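Local coordinates for N-acetylmuramoyl-L-alanine amidase (Mycolicibacterium smegmatis, PDB 7AGM), which probably cleaves the amide bond between N-acetylmuramic acid and L-alanine in peptidoglycan, as a zinc-dependent N-acetylmuramoyl-L-alanine amidase, at residues R116-L121 against S149-A154; H107-P112 against T155-G160; M94-R99 against A174-V179. One frame throughout, in Å; residues are numbered along the deposited sequence. Where two conformers were deposited one is given.

Contact 1. Residues R116-L121 against S149-A154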
loop_
_atom_site.group_PDB
_atom_site.type_symbol
_atom_site.label_atom_id
_atom_site.label_comp_id
_atom_site.label_asym_id
_atom_site.label_seq_id
_atom_site.Cartn_x
_atom_site.Cartn_y
_atom_site.Cartn_z
ATOM N N ARG A 116 10.379 -12.500 7.468
ATOM C CA ARG A 116 10.618 -11.193 6.875
ATOM C C ARG A 116 10.173 -11.205 5.425
ATOM O O ARG A 116 9.854 -12.255 4.853
ATOM C CB ARG A 116 12.095 -10.786 6.954
ATOM C CG ARG A 116 12.996 -11.479 5.933
ATOM C CD ARG A 116 14.335 -10.763 5.769
ATOM N NE ARG A 116 14.161 -9.409 5.255
ATOM C CZ ARG A 116 14.965 -8.819 4.370
ATOM N NH1 ARG A 116 16.017 -9.457 3.873
ATOM N NH2 ARG A 116 14.707 -7.581 3.976
ATOM N N GLY A 117 10.138 -10.021 4.832
ATOM C CA GLY A 117 9.856 -9.883 3.418
ATOM C C GLY A 117 8.502 -9.244 3.158
ATOM O O GLY A 117 7.731 -8.939 4.070
ATOM N N PHE A 118 8.232 -9.035 1.871
ATOM C CA PHE A 118 7.058 -8.291 1.418
ATOM C C PHE A 118 5.917 -9.223 1.012
ATOM O O PHE A 118 6.121 -10.383 0.638
ATOM C CB PHE A 118 7.410 -7.387 0.223
ATOM C CG PHE A 118 7.597 -8.140 -1.073
ATOM C CD1 PHE A 118 6.503 -8.459 -1.879
ATOM C CD2 PHE A 118 8.860 -8.548 -1.481
ATOM C CE1 PHE A 118 6.670 -9.174 -3.057
ATOM C CE2 PHE A 118 9.032 -9.263 -2.664
ATOM C CZ PHE A 118 7.927 -9.573 -3.455
ATOM N N HIS A 119 4.700 -8.688 1.049
ATOM C CA HIS A 119 3.601 -9.328 0.338
ATOM C C HIS A 119 2.672 -8.272 -0.244
ATOM O O HIS A 119 2.517 -7.177 0.309
ATOM C CB HIS A 119 2.901 -10.467 1.132
ATOM C CG HIS A 119 2.233 -10.043 2.405
ATOM N ND1 HIS A 119 2.928 -9.564 3.497
ATOM C CD2 HIS A 119 0.933 -10.098 2.786
ATOM C CE1 HIS A 119 2.081 -9.305 4.478
ATOM N NE2 HIS A 119 0.863 -9.623 4.073
ATOM N N VAL A 120 2.101 -8.602 -1.404
ATOM C CA VAL A 120 1.235 -7.706 -2.163
ATOM C C VAL A 120 -0.175 -8.267 -2.098
ATOM O O VAL A 120 -0.426 -9.388 -2.561
ATOM C CB VAL A 120 1.695 -7.538 -3.621
ATOM C CG1 VAL A 120 0.752 -6.583 -4.374
ATOM C CG2 VAL A 120 3.137 -7.028 -3.676
ATOM N N LEU A 121 -1.087 -7.490 -1.518
ATOM C CA LEU A 121 -2.475 -7.890 -1.340
ATOM C C LEU A 121 -3.332 -7.344 -2.472
ATOM O O LEU A 121 -3.131 -6.220 -2.943
ATOM C CB LEU A 121 -3.035 -7.365 -0.017
ATOM C CG LEU A 121 -2.515 -7.931 1.311
ATOM C CD1 LEU A 121 -1.027 -7.648 1.560
ATOM C CD2 LEU A 121 -3.368 -7.386 2.449
ATOM N N SER A 149 14.193 -6.303 -6.961
ATOM C CA SER A 149 14.991 -5.364 -6.183
ATOM C C SER A 149 15.722 -6.027 -5.022
ATOM O O SER A 149 16.423 -5.332 -4.278
ATOM C CB SER A 149 14.103 -4.224 -5.669
ATOM O OG SER A 149 13.453 -3.540 -6.735
ATOM N N GLY A 150 15.579 -7.340 -4.845
ATOM C CA GLY A 150 16.291 -8.056 -3.808
ATOM C C GLY A 150 15.570 -8.133 -2.483
ATOM O O GLY A 150 16.088 -8.763 -1.552
ATOM N N ILE A 151 14.400 -7.514 -2.363
ATOM C CA ILE A 151 13.584 -7.634 -1.160
ATOM C C ILE A 151 12.927 -9.007 -1.217
ATOM O O ILE A 151 12.219 -9.302 -2.187
ATOM C CB ILE A 151 12.528 -6.523 -1.094
ATOM C CG1 ILE A 151 13.187 -5.149 -1.212
ATOM C CG2 ILE A 151 11.711 -6.639 0.190
ATOM C CD1 ILE A 151 12.211 -4.062 -1.586
ATOM N N PRO A 152 13.120 -9.872 -0.227
ATOM C CA PRO A 152 12.580 -11.230 -0.335
ATOM C C PRO A 152 11.068 -11.217 -0.205
ATOM O O PRO A 152 10.510 -10.432 0.569
ATOM C CB PRO A 152 13.228 -11.963 0.850
ATOM C CG PRO A 152 13.510 -10.897 1.840
ATOM C CD PRO A 152 13.853 -9.663 1.040
ATOM N N PRO A 153 10.364 -12.051 -0.966
ATOM C CA PRO A 153 8.937 -12.249 -0.693
ATOM C C PRO A 153 8.762 -12.845 0.693
ATOM O O PRO A 153 9.585 -13.645 1.149
ATOM C CB PRO A 153 8.493 -13.224 -1.791
ATOM C CG PRO A 153 9.746 -13.849 -2.296
ATOM C CD PRO A 153 10.837 -12.840 -2.115
ATOM N N ALA A 154 7.683 -12.436 1.360
ATOM C CA ALA A 154 7.445 -12.815 2.746
ATOM C C ALA A 154 7.505 -14.320 2.917
ATOM O O ALA A 154 6.953 -15.075 2.116
ATOM C CB ALA A 154 6.079 -12.313 3.216
#

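Contact 2. Residues H107-P112 against T155-G160. With ZN (zinc ion), chain C.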
loop_
_atom_site.group_PDB
_atom_site.type_symbol
_atom_site.label_atom_id
_atom_site.label_comp_id
_atom_site.label_asym_id
_atom_site.label_seq_id
_atom_site.Cartn_x
_atom_site.Cartn_y
_atom_site.Cartn_z
ATOM N N HIS A 107 1.925 -0.177 3.473
ATOM C CA HIS A 107 1.776 -0.645 4.841
ATOM C C HIS A 107 3.039 -1.363 5.281
ATOM O O HIS A 107 3.935 -1.656 4.479
ATOM C CB HIS A 107 0.598 -1.615 4.983
ATOM C CG HIS A 107 -0.724 -0.928 5.015
ATOM N ND1 HIS A 107 -1.440 -0.759 6.177
ATOM C CD2 HIS A 107 -1.451 -0.349 4.029
ATOM C CE1 HIS A 107 -2.556 -0.105 5.907
ATOM N NE2 HIS A 107 -2.588 0.153 4.610
ATOM N N ALA A 108 3.077 -1.677 6.574
ATOM C CA ALA A 108 4.049 -2.605 7.133
ATOM C C ALA A 108 3.338 -3.506 8.129
ATOM O O ALA A 108 2.370 -3.099 8.778
ATOM C CB ALA A 108 5.221 -1.893 7.819
ATOM N N ASP A 109 3.837 -4.729 8.252
ATOM C CA ASP A 109 3.119 -5.820 8.883
ATOM C C ASP A 109 3.686 -6.142 10.258
ATOM O O ASP A 109 4.795 -5.736 10.623
ATOM C CB ASP A 109 3.233 -7.068 8.003
ATOM C CG ASP A 109 2.132 -8.065 8.251
ATOM O OD1 ASP A 109 1.093 -7.694 8.850
ATOM O OD2 ASP A 109 2.318 -9.227 7.840
ATOM N N GLY A 110 2.895 -6.888 11.021
ATOM C CA GLY A 110 3.359 -7.502 12.246
ATOM C C GLY A 110 3.175 -9.003 12.194
ATOM O O GLY A 110 2.043 -9.495 12.231
ATOM N N GLY A 111 4.275 -9.741 12.080
ATOM C CA GLY A 111 4.229 -11.183 12.035
ATOM C C GLY A 111 5.270 -11.797 12.949
ATOM O O GLY A 111 5.934 -11.094 13.723
ATOM N N PRO A 112 5.436 -13.115 12.883
ATOM C CA PRO A 112 6.446 -13.780 13.715
ATOM C C PRO A 112 7.818 -13.184 13.462
ATOM O O PRO A 112 8.196 -12.942 12.306
ATOM C CB PRO A 112 6.382 -15.245 13.251
ATOM C CG PRO A 112 5.722 -15.204 11.915
ATOM C CD PRO A 112 4.757 -14.061 11.983
ATOM N N THR A 155 8.171 -14.739 3.990
ATOM C CA THR A 155 8.347 -16.144 4.323
ATOM C C THR A 155 7.220 -16.700 5.184
ATOM O O THR A 155 7.200 -17.906 5.446
ATOM C CB THR A 155 9.674 -16.332 5.072
ATOM O OG1 THR A 155 9.679 -15.512 6.250
ATOM C CG2 THR A 155 10.857 -15.944 4.189
ATOM N N TYR A 156 6.280 -15.859 5.617
ATOM C CA TYR A 156 5.336 -16.224 6.664
ATOM C C TYR A 156 3.872 -16.029 6.297
ATOM O O TYR A 156 3.004 -16.407 7.093
ATOM C CB TYR A 156 5.637 -15.440 7.957
ATOM C CG TYR A 156 5.462 -13.940 7.819
ATOM C CD1 TYR A 156 6.486 -13.139 7.321
ATOM C CD2 TYR A 156 4.268 -13.329 8.179
ATOM C CE1 TYR A 156 6.324 -11.769 7.192
ATOM C CE2 TYR A 156 4.098 -11.955 8.052
ATOM C CZ TYR A 156 5.129 -11.182 7.556
ATOM O OH TYR A 156 4.966 -9.820 7.425
ATOM N N ILE A 157 3.565 -15.448 5.138
ATOM C CA ILE A 157 2.187 -15.248 4.710
ATOM C C ILE A 157 2.210 -15.124 3.195
ATOM O O ILE A 157 3.206 -14.685 2.613
ATOM C CB ILE A 157 1.560 -14.003 5.393
ATOM C CG1 ILE A 157 0.078 -13.867 5.017
ATOM C CG2 ILE A 157 2.351 -12.745 5.037
ATOM C CD1 ILE A 157 -0.642 -12.766 5.762
ATOM N N GLY A 158 1.121 -15.543 2.555
ATOM C CA GLY A 158 1.006 -15.458 1.114
ATOM C C GLY A 158 1.814 -16.524 0.394
ATOM O O GLY A 158 2.412 -17.420 0.999
ATOM N N GLN A 159 1.829 -16.411 -0.935
ATOM C CA GLN A 159 2.555 -17.339 -1.801
ATOM C C GLN A 159 3.419 -16.535 -2.763
ATOM O O GLN A 159 2.897 -15.824 -3.627
ATOM C CB GLN A 159 1.593 -18.248 -2.569
ATOM C CG GLN A 159 0.856 -19.246 -1.690
ATOM C CD GLN A 159 1.797 -20.197 -0.968
ATOM O OE1 GLN A 159 2.882 -20.513 -1.463
ATOM N NE2 GLN A 159 1.387 -20.654 0.211
ATOM N N GLY A 160 4.737 -16.640 -2.605
ATOM C CA GLY A 160 5.652 -15.931 -3.479
ATOM C C GLY A 160 5.529 -14.427 -3.415
ATOM O O GLY A 160 5.943 -13.734 -4.349
HETATM ZN ZN ZN C . -1.076 -1.360 8.091
HETATM O O HOH W 1 -0.281 -3.272 7.959
HETATM O O HOH W 2 -1.408 -2.467 9.897
HETATM O O HOH W 3 -3.022 -2.445 8.100
#

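Contact 3. Residues M94-R99 against A174-V179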
loop_
_atom_site.group_PDB
_atom_site.type_symbol
_atom_site.label_atom_id
_atom_site.label_comp_id
_atom_site.label_asym_id
_atom_site.label_seq_id
_atom_site.Cartn_x
_atom_site.Cartn_y
_atom_site.Cartn_z
ATOM N N MET A 94 -12.001 8.354 -1.685
ATOM C CA MET A 94 -11.088 9.355 -2.234
ATOM C C MET A 94 -10.400 8.837 -3.487
ATOM O O MET A 94 -10.293 9.553 -4.488
ATOM C CB MET A 94 -10.039 9.726 -1.191
ATOM C CG MET A 94 -10.585 10.479 -0.000
ATOM S SD MET A 94 -9.300 10.641 1.269
ATOM C CE MET A 94 -8.239 11.879 0.517
ATOM N N ALA A 95 -9.948 7.581 -3.462
ATOM C CA ALA A 95 -9.326 7.003 -4.646
ATOM C C ALA A 95 -10.312 6.953 -5.804
ATOM O O ALA A 95 -9.999 7.373 -6.922
ATOM C CB ALA A 95 -8.815 5.596 -4.336
ATOM N N ASN A 96 -11.528 6.472 -5.539
ATOM C CA ASN A 96 -12.512 6.315 -6.608
ATOM C C ASN A 96 -12.913 7.660 -7.209
ATOM O O ASN A 96 -13.149 7.755 -8.422
ATOM C CB ASN A 96 -13.743 5.562 -6.096
ATOM C CG ASN A 96 -13.468 4.082 -5.865
ATOM O OD1 ASN A 96 -12.622 3.487 -6.535
ATOM N ND2 ASN A 96 -14.181 3.482 -4.917
ATOM N N SER A 97 -12.999 8.712 -6.381
ATOM C CA SER A 97 -13.355 10.040 -6.889
ATOM C C SER A 97 -12.357 10.541 -7.921
ATOM O O SER A 97 -12.699 11.381 -8.766
ATOM C CB SER A 97 -13.408 11.052 -5.739
ATOM O OG SER A 97 -14.406 10.717 -4.797
ATOM N N LEU A 98 -11.129 10.047 -7.869
ATOM C CA LEU A 98 -10.091 10.481 -8.780
ATOM C C LEU A 98 -10.058 9.664 -10.065
ATOM O O LEU A 98 -9.373 10.065 -11.011
ATOM C CB LEU A 98 -8.742 10.418 -8.058
ATOM C CG LEU A 98 -7.523 11.050 -8.700
ATOM C CD1 LEU A 98 -7.781 12.521 -9.034
ATOM C CD2 LEU A 98 -6.338 10.914 -7.753
ATOM N N ARG A 99 -10.800 8.554 -10.129
ATOM C CA ARG A 99 -10.803 7.632 -11.263
ATOM C C ARG A 99 -9.366 7.393 -11.745
ATOM O O ARG A 99 -9.055 7.613 -12.921
ATOM C CB ARG A 99 -11.691 8.139 -12.396
ATOM C CG ARG A 99 -13.047 8.675 -11.935
ATOM C CD ARG A 99 -13.933 9.033 -13.114
ATOM N NE ARG A 99 -14.291 7.818 -13.832
ATOM C CZ ARG A 99 -15.402 7.117 -13.625
ATOM N NH1 ARG A 99 -16.304 7.526 -12.742
ATOM N NH2 ARG A 99 -15.614 6.006 -14.311
ATOM N N ALA A 174 -12.421 -0.512 -4.020
ATOM C CA ALA A 174 -11.818 0.154 -5.172
ATOM C C ALA A 174 -12.508 -0.253 -6.464
ATOM O O ALA A 174 -12.819 -1.429 -6.681
ATOM C CB ALA A 174 -10.331 -0.192 -5.265
ATOM N N GLN A 175 -12.707 0.730 -7.340
ATOM C CA GLN A 175 -13.306 0.528 -8.654
ATOM C C GLN A 175 -12.309 0.765 -9.781
ATOM O O GLN A 175 -12.703 0.792 -10.954
ATOM C CB GLN A 175 -14.548 1.412 -8.805
ATOM C CG GLN A 175 -15.595 1.166 -7.716
ATOM C CD GLN A 175 -16.765 2.121 -7.804
ATOM O OE1 GLN A 175 -16.896 2.869 -8.771
ATOM N NE2 GLN A 175 -17.623 2.103 -6.792
ATOM N N PHE A 176 -11.030 0.918 -9.444
ATOM C CA PHE A 176 -9.919 1.171 -10.347
ATOM C C PHE A 176 -8.764 0.315 -9.859
ATOM O O PHE A 176 -8.810 -0.199 -8.740
ATOM C CB PHE A 176 -9.582 2.673 -10.325
ATOM C CG PHE A 176 -10.750 3.506 -10.742
ATOM C CD1 PHE A 176 -11.687 3.939 -9.812
ATOM C CD2 PHE A 176 -10.977 3.757 -12.082
ATOM C CE1 PHE A 176 -12.814 4.633 -10.219
ATOM C CE2 PHE A 176 -12.105 4.455 -12.493
ATOM C CZ PHE A 176 -13.018 4.895 -11.564
ATOM N N PRO A 177 -7.741 0.097 -10.684
ATOM C CA PRO A 177 -6.698 -0.873 -10.317
ATOM C C PRO A 177 -6.040 -0.494 -8.996
ATOM O O PRO A 177 -5.674 0.666 -8.780
ATOM C CB PRO A 177 -5.708 -0.788 -11.483
ATOM C CG PRO A 177 -6.552 -0.360 -12.632
ATOM C CD PRO A 177 -7.554 0.601 -12.053
ATOM N N SER A 178 -5.892 -1.483 -8.103
ATOM C CA SER A 178 -5.507 -1.183 -6.725
ATOM C C SER A 178 -4.812 -2.375 -6.087
ATOM O O SER A 178 -5.284 -3.512 -6.211
ATOM C CB SER A 178 -6.746 -0.794 -5.911
ATOM O OG SER A 178 -6.405 -0.391 -4.596
ATOM N N VAL A 179 -3.680 -2.111 -5.428
ATOM C CA VAL A 179 -2.960 -3.129 -4.670
ATOM C C VAL A 179 -2.515 -2.507 -3.356
ATOM O O VAL A 179 -2.439 -1.282 -3.216
ATOM C CB VAL A 179 -1.738 -3.717 -5.425
ATOM C CG1 VAL A 179 -2.179 -4.402 -6.743
ATOM C CG2 VAL A 179 -0.672 -2.644 -5.655
#

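Contact 1. Residues R116-L121 against S149-A154
The carbonyl O of Phe118 takes the amide N of Ala154 at 2.7 Å, and the methyl CB of Ala154 also rests against that O, at 3.2 Å. Two residues earlier in the loop, Pro152 O accepts Phe118 N at 3.0 Å, the donor in the plane of that carbonyl, so both backbone polar groups of Phe118 are used on this one loop. The two N-H...O bonds make a single beta bridge, Phe118 with Pro153, where the chain leading into strand 119-123 meets the loop that leaves helix 134-148 through a Schellman motif at Gly150. A close CA-H...O contact from Ala154 to Arg116 O lies beside them. Gly117 leaves room for the loop here: its CA is 3.0 Å from Pro152 O, on the side where a CB would point.

Phe118 CG sits between the backbone N and the carbonyl carbon (chi1 74°), and the ring lies against Ile151 and Pro153. Pro153 CA covers one face in a CH-pi contact, 3.9 Å from the ring centroid and displaced toward the rim, while Ile151 O comes in at the ring edge, in plane, 3.2 Å from CE2. Arg116 crosses Pro152 at about a right angle and lays one guanidinium face over Pro152 CG, with NH1 at 3.5 Å from it; its NE makes a salt bridge to Asp191.

Contact 2. Residues H107-P112 against T155-G160
The zinc site of this Amidase_3 enzyme sits at the end of strand 102-109, and the contact begins where the chain leaves that strand: Asp109, two residues beyond the zinc ligand His107, meets Tyr156 of the loop before strand 162-165. The two side chains reach for each other tip to tip. Tyr156 OH donates to Asp109 OD2 at 2.7 Å, approaching on the anti side of the carboxylate and 19° out of its plane. The carboxylate and ring planes are 22° apart, and OD2 lies at the ring edge, 3.3 Å from CE2. Asp109 CG is anti to its backbone N (chi1 -158°), a setting that carries it toward the phenol.

The chain beyond Asp109 runs on beside the same ring. Gly111 CA comes within 4.1 Å of Tyr156 CE2, on the side where a CB would point, and a CB there would collide with the ring. Pro112 then crosses the tyrosine obliquely, its CD 3.9 Å from CD2. A hydrogen bond from Gly111 N to Asn185 OD1 ties this part of the chain to strand 178-185.

The zinc is held by His107 ND1 at 2.0 Å, by His17 and Glu52, and by three waters. One of those waters, 2.1 Å from the metal, donates to Ala108 O over 2.8 Å, so the backbone between His107 and Asp109 orients a metal-bound water. The same short piece of chain thus carries a zinc ligand, a water acceptor and the carboxylate that Tyr156 grips. This is consistent with the phenol fixing the rotation of the Asp109 carboxylate, whose side chain lies about 7 Å from that of Glu52.

Contact 3. Residues M94-R99 against A174-V179
The last turn of helix 88-98 packs against the bend that leads into strand 178-185, with CA atoms 6.2 Å apart at Asn96 and Gln175 and 6.6 Å apart at Arg99 and Phe176. In this alpha/beta fold the helix lies beside the central sheet, and the contact joins its C-terminal end to the turn between helix 169-173 and the strand, away from the zinc. Asn96 uses both ends of its amide: OD1 accepts Gln175 N in the turn at 2.9 Å, the donor tilted 26° from the carbonyl plane, and ND2 donates to Leu173 O at the end of helix 169-173. The same OD1 lies in plane at the edge of the Phe176 ring, 3.4 Å from CD1. The Gln175 side chain, extended beyond CG, crosses the asparagine at about a right angle, its CG 3.9 Å from Asn96 ND2. Arg99, the first residue to leave helical angles, with positive phi, sets its CA over the centre of the Phe176 ring in a CH-pi contact, 3.6 Å from the ring centroid and 14° off the ring normal.

How the contacts relate
All three contacts reach the one mixed sheet. Contacts 1 and 2 are neighbours, with centres 8 Å apart: the loop 149-160 supplies a side to each, and they meet where Arg116 O probably accepts Thr155 N and where His119 packs on Asp109 and Ile157. Contact 3 lies 24 Å from both centres, on the opposite side of the chain's centre. It touches contact 1 through Val179, packed on Val120 and Leu121 across neighbouring strands 178-185 and 119-123. Along the chain, 94-99 comes first and 174-179 last, enclosing 107-112 to 155-160, which in turn encloses 116-121 to 149-154. Adjacent strands 102-109 and 178-185 run from contact 3, where Phe176 packs on Ile103, to the zinc side at His107.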